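Local coordinates for protein TqaA (Penicillium aethiopicum, PDB 5DLK) that forms the terminal condensation-like domain of a fungal nonribosomal peptide synthetase and probably cyclises the peptide carried to it on a phosphopantetheine arm, at residues A[267-272]-A[434-439]; A[284-289]-A[458-463]; A[389-394]-A[423-428]. All blocks are in the same frame, centred on the assembly; numbering follows the deposited sequence.

Contact 1: A[267-272]-A[434-439]; sequences WTFKGI and EVQVCA. With EDO (1,2-ethanediol), chain F; EDO (1,2-ethanediol), chain E.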
loop_
_atom_site.group_PDB
_atom_site.type_symbol
_atom_site.label_atom_id
_atom_site.label_comp_id
_atom_site.label_asym_id
_atom_site.label_seq_id
_atom_site.Cartn_x
_atom_site.Cartn_y
_atom_site.Cartn_z
ATOM N N TRP A 267 -1.678 2.550 17.246
ATOM C CA TRP A 267 -2.864 2.799 16.434
ATOM C C TRP A 267 -3.958 3.419 17.293
ATOM O O TRP A 267 -4.258 2.931 18.395
ATOM C CB TRP A 267 -3.407 1.512 15.810
ATOM C CG TRP A 267 -2.621 0.968 14.681
ATOM C CD1 TRP A 267 -1.523 0.161 14.756
ATOM C CD2 TRP A 267 -2.884 1.166 13.288
ATOM N NE1 TRP A 267 -1.086 -0.155 13.487
ATOM C CE2 TRP A 267 -1.901 0.448 12.569
ATOM C CE3 TRP A 267 -3.852 1.884 12.577
ATOM C CZ2 TRP A 267 -1.861 0.426 11.173
ATOM C CZ3 TRP A 267 -3.809 1.868 11.190
ATOM C CH2 TRP A 267 -2.822 1.134 10.500
ATOM N N THR A 268 -4.584 4.468 16.783
ATOM C CA THR A 268 -5.638 5.152 17.530
ATOM C C THR A 268 -6.845 5.344 16.615
ATOM O O THR A 268 -6.699 5.758 15.465
ATOM C CB THR A 268 -5.134 6.496 18.089
ATOM O OG1 THR A 268 -3.978 6.253 18.912
ATOM C CG2 THR A 268 -6.225 7.198 18.912
ATOM N N PHE A 269 -8.035 5.002 17.108
ATOM C CA PHE A 269 -9.216 4.944 16.238
ATOM C C PHE A 269 -10.313 5.858 16.737
ATOM O O PHE A 269 -10.520 5.980 17.942
ATOM C CB PHE A 269 -9.766 3.505 16.162
ATOM C CG PHE A 269 -8.748 2.473 15.764
ATOM C CD1 PHE A 269 -8.486 2.224 14.428
ATOM C CD2 PHE A 269 -8.063 1.735 16.721
ATOM C CE1 PHE A 269 -7.547 1.264 14.046
ATOM C CE2 PHE A 269 -7.126 0.779 16.344
ATOM C CZ PHE A 269 -6.875 0.546 15.003
ATOM N N LYS A 270 -11.042 6.470 15.810
ATOM C CA LYS A 270 -12.239 7.243 16.151
ATOM C C LYS A 270 -13.280 7.035 15.059
ATOM O O LYS A 270 -13.036 7.326 13.889
ATOM C CB LYS A 270 -11.910 8.732 16.318
ATOM C CG LYS A 270 -13.101 9.637 16.692
ATOM C CD LYS A 270 -13.799 9.129 17.941
ATOM C CE LYS A 270 -14.439 10.260 18.749
ATOM N NZ LYS A 270 -15.658 10.784 18.118
ATOM N N GLY A 271 -14.447 6.517 15.428
ATOM C CA GLY A 271 -15.502 6.347 14.442
ATOM C C GLY A 271 -16.530 7.460 14.485
ATOM O O GLY A 271 -16.897 7.941 15.564
ATOM N N ILE A 272 -16.998 7.874 13.313
ATOM C CA ILE A 272 -18.064 8.869 13.217
ATOM C C ILE A 272 -19.155 8.379 12.299
ATOM O O ILE A 272 -18.936 7.461 11.527
ATOM C CB ILE A 272 -17.557 10.233 12.689
ATOM C CG1 ILE A 272 -16.897 10.069 11.314
ATOM C CG2 ILE A 272 -16.575 10.831 13.657
ATOM C CD1 ILE A 272 -16.532 11.431 10.665
ATOM N N GLU A 434 -14.221 5.372 9.868
ATOM C CA GLU A 434 -13.251 5.225 10.943
ATOM C C GLU A 434 -11.976 5.997 10.643
ATOM O O GLU A 434 -11.322 5.737 9.637
ATOM C CB GLU A 434 -12.935 3.753 11.169
ATOM C CG GLU A 434 -12.174 3.509 12.440
ATOM C CD GLU A 434 -12.101 2.035 12.764
ATOM O OE1 GLU A 434 -13.030 1.526 13.429
ATOM O OE2 GLU A 434 -11.136 1.394 12.320
ATOM N N VAL A 435 -11.657 6.965 11.492
ATOM C CA VAL A 435 -10.419 7.711 11.380
ATOM C C VAL A 435 -9.375 6.976 12.215
ATOM O O VAL A 435 -9.580 6.725 13.404
ATOM C CB VAL A 435 -10.602 9.183 11.847
ATOM C CG1 VAL A 435 -9.279 9.945 11.847
ATOM C CG2 VAL A 435 -11.677 9.892 10.999
ATOM N N GLN A 436 -8.266 6.604 11.584
ATOM C CA GLN A 436 -7.223 5.852 12.258
ATOM C C GLN A 436 -5.929 6.644 12.215
ATOM O O GLN A 436 -5.512 7.092 11.148
ATOM C CB GLN A 436 -7.021 4.496 11.581
ATOM C CG GLN A 436 -8.332 3.760 11.285
ATOM C CD GLN A 436 -8.125 2.518 10.441
ATOM O OE1 GLN A 436 -7.116 2.386 9.751
ATOM N NE2 GLN A 436 -9.079 1.591 10.501
ATOM N N VAL A 437 -5.290 6.819 13.360
ATOM C CA VAL A 437 -3.978 7.448 13.391
ATOM C C VAL A 437 -2.945 6.383 13.729
ATOM O O VAL A 437 -3.142 5.591 14.672
ATOM C CB VAL A 437 -3.918 8.590 14.430
ATOM C CG1 VAL A 437 -2.491 9.121 14.548
ATOM C CG2 VAL A 437 -4.920 9.701 14.071
ATOM N N CYS A 438 -1.857 6.354 12.959
ATOM C CA CYS A 438 -0.777 5.401 13.215
ATOM C C CYS A 438 0.560 6.129 13.236
ATOM O O CYS A 438 0.966 6.761 12.245
ATOM C CB CYS A 438 -0.752 4.299 12.151
ATOM S SG CYS A 438 0.484 3.008 12.521
ATOM N N ALA A 439 1.245 6.046 14.366
ATOM C CA ALA A 439 2.526 6.716 14.515
ATOM C C ALA A 439 3.275 6.125 15.688
ATOM O O ALA A 439 2.671 5.623 16.634
ATOM C CB ALA A 439 2.335 8.237 14.730
HETATM C C1 EDO F . -6.093 -1.525 11.939
HETATM O O1 EDO F . -6.480 -0.733 10.804
HETATM C C2 EDO F . -4.786 -2.253 11.641
HETATM O O2 EDO F . -4.063 -2.457 12.864
HETATM C C1 EDO E . 1.569 -2.589 14.335
HETATM O O1 EDO E . 1.086 -2.079 13.068
HETATM C C2 EDO E . 2.267 -3.956 14.210
HETATM O O2 EDO E . 3.534 -3.859 13.525
HETATM O O HOH W 1 -1.740 6.602 17.332
#

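Contact 2: A[284-289]-A[458-463]; sequences ATLVKA and AIITKF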
loop_
_atom_site.group_PDB
_atom_site.type_symbol
_atom_site.label_atom_id
_atom_site.label_comp_id
_atom_site.label_asym_id
_atom_site.label_seq_id
_atom_site.Cartn_x
_atom_site.Cartn_y
_atom_site.Cartn_z
ATOM N N ALA A 284 -12.647 11.099 0.049
ATOM C CA ALA A 284 -11.224 11.415 0.203
ATOM C C ALA A 284 -11.006 12.929 0.315
ATOM O O ALA A 284 -10.208 13.390 1.128
ATOM C CB ALA A 284 -10.415 10.853 -0.961
ATOM N N THR A 285 -11.723 13.688 -0.506
ATOM C CA THR A 285 -11.658 15.150 -0.459
ATOM C C THR A 285 -12.071 15.692 0.896
ATOM O O THR A 285 -11.428 16.580 1.461
ATOM C CB THR A 285 -12.544 15.762 -1.566
ATOM O OG1 THR A 285 -11.949 15.445 -2.823
ATOM C CG2 THR A 285 -12.634 17.297 -1.444
ATOM N N LEU A 286 -13.165 15.156 1.418
ATOM C CA LEU A 286 -13.667 15.589 2.713
ATOM C C LEU A 286 -12.613 15.361 3.808
ATOM O O LEU A 286 -12.339 16.242 4.617
ATOM C CB LEU A 286 -14.971 14.845 3.035
ATOM C CG LEU A 286 -15.677 15.244 4.327
ATOM C CD1 LEU A 286 -15.988 16.736 4.322
ATOM C CD2 LEU A 286 -16.972 14.458 4.435
ATOM N N VAL A 287 -11.977 14.191 3.799
ATOM C CA VAL A 287 -10.959 13.906 4.788
ATOM C C VAL A 287 -9.729 14.813 4.628
ATOM O O VAL A 287 -9.174 15.328 5.607
ATOM C CB VAL A 287 -10.505 12.438 4.697
ATOM C CG1 VAL A 287 -9.321 12.210 5.617
ATOM C CG2 VAL A 287 -11.684 11.505 5.025
ATOM N N LYS A 288 -9.292 14.994 3.390
ATOM C CA LYS A 288 -8.092 15.797 3.151
ATOM C C LYS A 288 -8.342 17.286 3.392
ATOM O O LYS A 288 -7.445 17.994 3.870
ATOM C CB LYS A 288 -7.575 15.521 1.728
ATOM C CG LYS A 288 -6.984 14.097 1.698
ATOM C CD LYS A 288 -6.895 13.539 0.296
ATOM C CE LYS A 288 -6.470 12.055 0.368
ATOM N NZ LYS A 288 -6.336 11.442 -1.001
ATOM N N ALA A 289 -9.548 17.768 3.074
ATOM C CA ALA A 289 -9.884 19.167 3.366
ATOM C C ALA A 289 -9.907 19.408 4.858
ATOM O O ALA A 289 -9.451 20.448 5.330
ATOM C CB ALA A 289 -11.226 19.546 2.763
ATOM N N ALA A 458 -13.949 15.473 14.085
ATOM C CA ALA A 458 -14.895 16.545 14.392
ATOM C C ALA A 458 -15.059 17.510 13.220
ATOM O O ALA A 458 -16.166 17.962 12.916
ATOM C CB ALA A 458 -14.448 17.318 15.644
ATOM N N ILE A 459 -13.941 17.845 12.589
ATOM C CA ILE A 459 -13.973 18.726 11.412
ATOM C C ILE A 459 -14.707 18.069 10.259
ATOM O O ILE A 459 -15.534 18.718 9.603
ATOM C CB ILE A 459 -12.543 19.125 10.969
ATOM C CG1 ILE A 459 -11.857 19.928 12.079
ATOM C CG2 ILE A 459 -12.600 19.980 9.663
ATOM C CD1 ILE A 459 -10.341 19.857 11.999
ATOM N N ILE A 460 -14.435 16.788 10.009
ATOM C CA ILE A 460 -15.135 16.071 8.936
ATOM C C ILE A 460 -16.653 16.147 9.151
ATOM O O ILE A 460 -17.421 16.458 8.236
ATOM C CB ILE A 460 -14.698 14.598 8.871
ATOM C CG1 ILE A 460 -13.236 14.490 8.382
ATOM C CG2 ILE A 460 -15.609 13.818 7.930
ATOM C CD1 ILE A 460 -12.631 13.062 8.514
ATOM N N THR A 461 -17.085 15.816 10.367
ATOM C CA THR A 461 -18.523 15.874 10.653
ATOM C C THR A 461 -19.085 17.300 10.537
ATOM O O THR A 461 -20.186 17.500 10.038
ATOM C CB THR A 461 -18.826 15.315 12.045
ATOM O OG1 THR A 461 -18.467 13.931 12.062
ATOM C CG2 THR A 461 -20.306 15.459 12.355
ATOM N N LYS A 462 -18.321 18.292 10.975
ATOM C CA LYS A 462 -18.792 19.672 10.864
ATOM C C LYS A 462 -18.942 20.090 9.393
ATOM O O LYS A 462 -19.932 20.718 9.010
ATOM C CB LYS A 462 -17.843 20.609 11.604
ATOM C CG LYS A 462 -18.360 22.035 11.742
ATOM C CD LYS A 462 -17.779 22.716 12.981
ATOM C CE LYS A 462 -18.076 21.913 14.244
ATOM N NZ LYS A 462 -17.598 22.607 15.477
ATOM N N PHE A 463 -17.960 19.730 8.574
ATOM C CA PHE A 463 -18.018 20.027 7.140
ATOM C C PHE A 463 -19.260 19.412 6.494
ATOM O O PHE A 463 -19.943 20.050 5.687
ATOM C CB PHE A 463 -16.769 19.502 6.433
ATOM C CG PHE A 463 -15.531 20.375 6.586
ATOM C CD1 PHE A 463 -15.530 21.506 7.371
ATOM C CD2 PHE A 463 -14.360 20.028 5.908
ATOM C CE1 PHE A 463 -14.375 22.288 7.511
ATOM C CE2 PHE A 463 -13.209 20.805 6.018
ATOM C CZ PHE A 463 -13.209 21.931 6.802
#

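Contact 3: A[389-394]-A[423-428]; sequences QHQNID and WIFTEP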
loop_
_atom_site.group_PDB
_atom_site.type_symbol
_atom_site.label_atom_id
_atom_site.label_comp_id
_atom_site.label_asym_id
_atom_site.label_seq_id
_atom_site.Cartn_x
_atom_site.Cartn_y
_atom_site.Cartn_z
ATOM N N GLN A 389 -4.303 8.847 3.988
ATOM C CA GLN A 389 -4.665 7.763 3.072
ATOM C C GLN A 389 -6.132 7.389 3.267
ATOM O O GLN A 389 -6.484 6.748 4.269
ATOM C CB GLN A 389 -3.788 6.536 3.304
ATOM C CG GLN A 389 -4.065 5.390 2.312
ATOM C CD GLN A 389 -2.962 4.347 2.312
ATOM O OE1 GLN A 389 -1.764 4.679 2.353
ATOM N NE2 GLN A 389 -3.350 3.077 2.242
ATOM N N HIS A 390 -6.978 7.772 2.316
ATOM C CA HIS A 390 -8.378 7.360 2.363
ATOM C C HIS A 390 -8.526 6.006 1.673
ATOM O O HIS A 390 -8.084 5.825 0.532
ATOM C CB HIS A 390 -9.303 8.368 1.688
ATOM C CG HIS A 390 -10.724 7.916 1.697
ATOM N ND1 HIS A 390 -11.410 7.688 2.871
ATOM C CD2 HIS A 390 -11.551 7.544 0.696
ATOM C CE1 HIS A 390 -12.623 7.250 2.586
ATOM N NE2 HIS A 390 -12.740 7.166 1.271
ATOM N N GLN A 391 -9.137 5.056 2.366
ATOM C CA GLN A 391 -9.207 3.683 1.874
ATOM C C GLN A 391 -10.454 3.447 1.035
ATOM O O GLN A 391 -11.387 2.799 1.493
ATOM C CB GLN A 391 -9.184 2.706 3.059
ATOM C CG GLN A 391 -8.011 2.910 4.007
ATOM C CD GLN A 391 -6.697 2.354 3.488
ATOM O OE1 GLN A 391 -6.310 2.573 2.339
ATOM N NE2 GLN A 391 -5.990 1.638 4.353
ATOM N N ASN A 392 -10.484 3.998 -0.178
ATOM C CA ASN A 392 -11.605 3.799 -1.096
ATOM C C ASN A 392 -11.379 2.520 -1.912
ATOM O O ASN A 392 -11.362 2.517 -3.150
ATOM C CB ASN A 392 -11.802 5.027 -2.010
ATOM C CG ASN A 392 -10.576 5.341 -2.859
ATOM O OD1 ASN A 392 -9.435 5.136 -2.440
ATOM N ND2 ASN A 392 -10.815 5.846 -4.072
ATOM N N ILE A 393 -11.198 1.435 -1.171
ATOM C CA ILE A 393 -10.863 0.114 -1.695
ATOM C C ILE A 393 -11.749 -0.922 -1.000
ATOM O O ILE A 393 -12.499 -0.582 -0.091
ATOM C CB ILE A 393 -9.389 -0.232 -1.417
ATOM C CG1 ILE A 393 -9.118 0.001 0.086
ATOM C CG2 ILE A 393 -8.473 0.590 -2.316
ATOM C CD1 ILE A 393 -7.714 -0.297 0.564
ATOM N N ASP A 394 -11.658 -2.179 -1.423
ATOM C CA ASP A 394 -12.349 -3.250 -0.722
ATOM C C ASP A 394 -11.911 -3.305 0.736
ATOM O O ASP A 394 -10.714 -3.281 1.047
ATOM C CB ASP A 394 -12.092 -4.612 -1.374
ATOM C CG ASP A 394 -12.740 -4.750 -2.733
ATOM O OD1 ASP A 394 -13.498 -3.842 -3.136
ATOM O OD2 ASP A 394 -12.502 -5.785 -3.399
ATOM N N TRP A 423 0.713 8.739 10.063
ATOM C CA TRP A 423 -0.295 8.320 9.097
ATOM C C TRP A 423 -1.698 8.580 9.599
ATOM O O TRP A 423 -2.001 8.311 10.769
ATOM C CB TRP A 423 -0.161 6.811 8.795
ATOM C CG TRP A 423 1.133 6.413 8.220
ATOM C CD1 TRP A 423 2.299 6.180 8.898
ATOM C CD2 TRP A 423 1.421 6.187 6.832
ATOM N NE1 TRP A 423 3.292 5.813 8.006
ATOM C CE2 TRP A 423 2.779 5.828 6.738
ATOM C CE3 TRP A 423 0.666 6.279 5.661
ATOM C CZ2 TRP A 423 3.398 5.535 5.512
ATOM C CZ3 TRP A 423 1.275 5.974 4.447
ATOM C CH2 TRP A 423 2.627 5.619 4.381
ATOM N N ILE A 424 -2.563 9.090 8.718
ATOM C CA ILE A 424 -3.988 9.135 8.998
ATOM C C ILE A 424 -4.687 8.297 7.951
ATOM O O ILE A 424 -4.677 8.646 6.784
ATOM C CB ILE A 424 -4.560 10.560 8.964
ATOM C CG1 ILE A 424 -3.925 11.421 10.064
ATOM C CG2 ILE A 424 -6.098 10.506 9.136
ATOM C CD1 ILE A 424 -4.333 12.893 10.027
ATOM N N PHE A 425 -5.261 7.172 8.360
ATOM C CA PHE A 425 -6.048 6.351 7.452
ATOM C C PHE A 425 -7.531 6.573 7.731
ATOM O O PHE A 425 -7.921 6.733 8.889
ATOM C CB PHE A 425 -5.745 4.861 7.618
ATOM C CG PHE A 425 -4.304 4.484 7.410
ATOM C CD1 PHE A 425 -3.813 4.236 6.138
ATOM C CD2 PHE A 425 -3.447 4.347 8.498
ATOM C CE1 PHE A 425 -2.467 3.858 5.954
ATOM C CE2 PHE A 425 -2.121 3.963 8.317
ATOM C CZ PHE A 425 -1.637 3.727 7.047
ATOM N N THR A 426 -8.361 6.542 6.698
ATOM C CA THR A 426 -9.817 6.617 6.913
ATOM C C THR A 426 -10.479 5.453 6.180
ATOM O O THR A 426 -10.219 5.228 5.012
ATOM C CB THR A 426 -10.424 7.956 6.437
ATOM O OG1 THR A 426 -9.895 8.303 5.146
ATOM C CG2 THR A 426 -10.112 9.062 7.417
ATOM N N GLU A 427 -11.307 4.689 6.893
ATOM C CA GLU A 427 -11.979 3.526 6.321
ATOM C C GLU A 427 -13.480 3.763 6.314
ATOM O O GLU A 427 -14.075 3.953 7.382
ATOM C CB GLU A 427 -11.673 2.257 7.120
ATOM C CG GLU A 427 -10.307 1.677 6.860
ATOM C CD GLU A 427 -10.117 0.323 7.521
ATOM O OE1 GLU A 427 -10.971 -0.075 8.336
ATOM O OE2 GLU A 427 -9.106 -0.332 7.212
ATOM N N PRO A 428 -14.085 3.774 5.120
ATOM C CA PRO A 428 -15.507 4.081 4.950
ATOM C C PRO A 428 -16.384 2.842 5.074
ATOM O O PRO A 428 -16.803 2.302 4.060
ATOM C CB PRO A 428 -15.568 4.657 3.534
ATOM C CG PRO A 428 -14.484 3.938 2.811
ATOM C CD PRO A 428 -13.394 3.650 3.826
HETATM O O HOH W 2 -6.775 1.234 7.306
#

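Contact 1: A[267-272]-A[434-439]
Thr268 and Val437 form an antiparallel hydrogen-bonded pair, with Val437 N donating to Thr268 O at 2.7 Å and Thr268 N donating in return to Val437 O. Lys270 and Val435 repeat the exchange, Lys270 N lying 2.8 Å from Val435 O, so the amide and carbonyl of all four residues are matched. Thr268 OG1 is bonded to Gln446 and a water.

On the face carrying Trp267 and Phe269, Gln436 NE2 donates to the anti lone pair of Glu434 OE2 (2.8 Å, 158° at the hydrogen), while Glu434 OE1 makes a salt bridge with Arg432. Gln436 CG meets the edge of the Phe269 ring at CD1 (3.5 Å), the amide standing 87° to that ring. An alanine in place of Gln436 would probably deprive Glu434 OE2 of this donor and open a gap beside Phe269. With Cys438 SG anti to its backbone N (chi1 -175°), the sulfur sits 3.7 Å from the centroid of the Trp267 five-membered ring, over its face. Trp267 NE1 donates to O1 of an ethanediol, probably from the crystallisation liquor, at 2.9 Å. This is regular antiparallel pairing of an outermost strand, 265-272, in a six-stranded mixed sheet of the condensation-domain fold.

Contact 2: A[284-289]-A[458-463]
Leu286 fits between Ile460 and Phe463, and its two methyl groups make the closest side-chain contacts between these two segments. CD1 of Leu286 approaches CB of Phe463 to 3.6 Å, the two side chains passing each other with their ends pointing opposite ways. The other branch, Leu286 CD2, lies 3.8 Å from Ile460 CG2. Leu286 CG is anti to its backbone N (chi1 -177°), which sets CG itself 3.9 Å from the same Ile460 methyl. Ile460 extends its longer arm to Val287, where CD1 and Val287 CG2 are 3.9 Å apart. At the other end the Phe463 ring turns an edge to the helix backbone, with CE2 3.8 Å from Ala289 C, and Ile459 CG2 stands over one ring face. Pro275 packs on both Leu286 and Ile460, and Leu349 of helix 346-358 on Phe463.

All five residues that touch are buried. The two short axes approach to 9.1 Å and run at 123° to one another, so the helices diverge from this patch. Lys462 lies on the partly exposed side, its NZ bonded to Thr475 O. No hydrogen bond joins the two segments; side chain to side chain the contact is apolar, the ring edge also resting on the Ala289 carbonyl, so the fit of methyl groups and ring edge, without directional polar bonds, sets the register here.

Contact 3: A[389-394]-A[423-428]
His390 ND1 and Thr426 OG1 are hydrogen-bonded at 2.8 Å, and either could be the donor. The hydroxyl sits at the edge of the imidazole, near its plane; the first torsion of Thr426 (chi1 45°) puts OG1 where His390 ND1 reaches it. Parallel strand bonds flank the pair: Gln389 N donates almost straight to Ile424 O (2.8 Å, 174°), Thr426 N to Gln389 O, and Gln391 N to Thr426 O at 2.9 Å.

Farther out, Gln389 NE2 donates to Gln391 OE1 (3.0 Å) from above that carbonyl's plane, while Gln389 OE1 is held by Thr309. A water accepts from Gln391 NE2 and donates to Glu427 OE2; Glu427 OE1 bonds to His429.

Around this network lie van der Waals contacts, mostly through carbon atoms. Gln389 runs alongside Phe425, its CB 3.6 Å from Phe425 CD1, the amide turned 83° to the ring. His390 and Pro428 meet tip to tip, His390 CE1 lying 3.8 Å from Pro428 CG. The chain leaves the strand through inverse gamma turns centred on Gln391 and Asn392, closed by weak bonds. Asn392 binds phosphopantetheine in another structure of this protein, though none is bound here; the polar bonds probably help to hold the backbone leading to that site.

How the contacts relate
Contacts 1 and 3 share one mixed sheet, their centres about 10 Å apart: strands 265-272, 433-440, 422-428 and 386-390 are successive neighbours across it. Gln436 N to Phe425 O (2.7 Å), probably a hydrogen bond, joins the two contacts directly. Contact 2 lies about 14 Å from contact 1 and about 13 Å from contact 3, centre to centre; its helices 283-299 and 446-465 cover the sheet face bearing Val435 and Thr426. Each helix follows a strand of contact 1 in the chain, so contacts 1 and 2 alternate, and contact 3 is nested inside both. Segments distant in sequence thus build a sheet with a helical layer packed on one face, contact 3 holding the phosphopantetheine-binding Asn392 and contact 2 lying near Thr282.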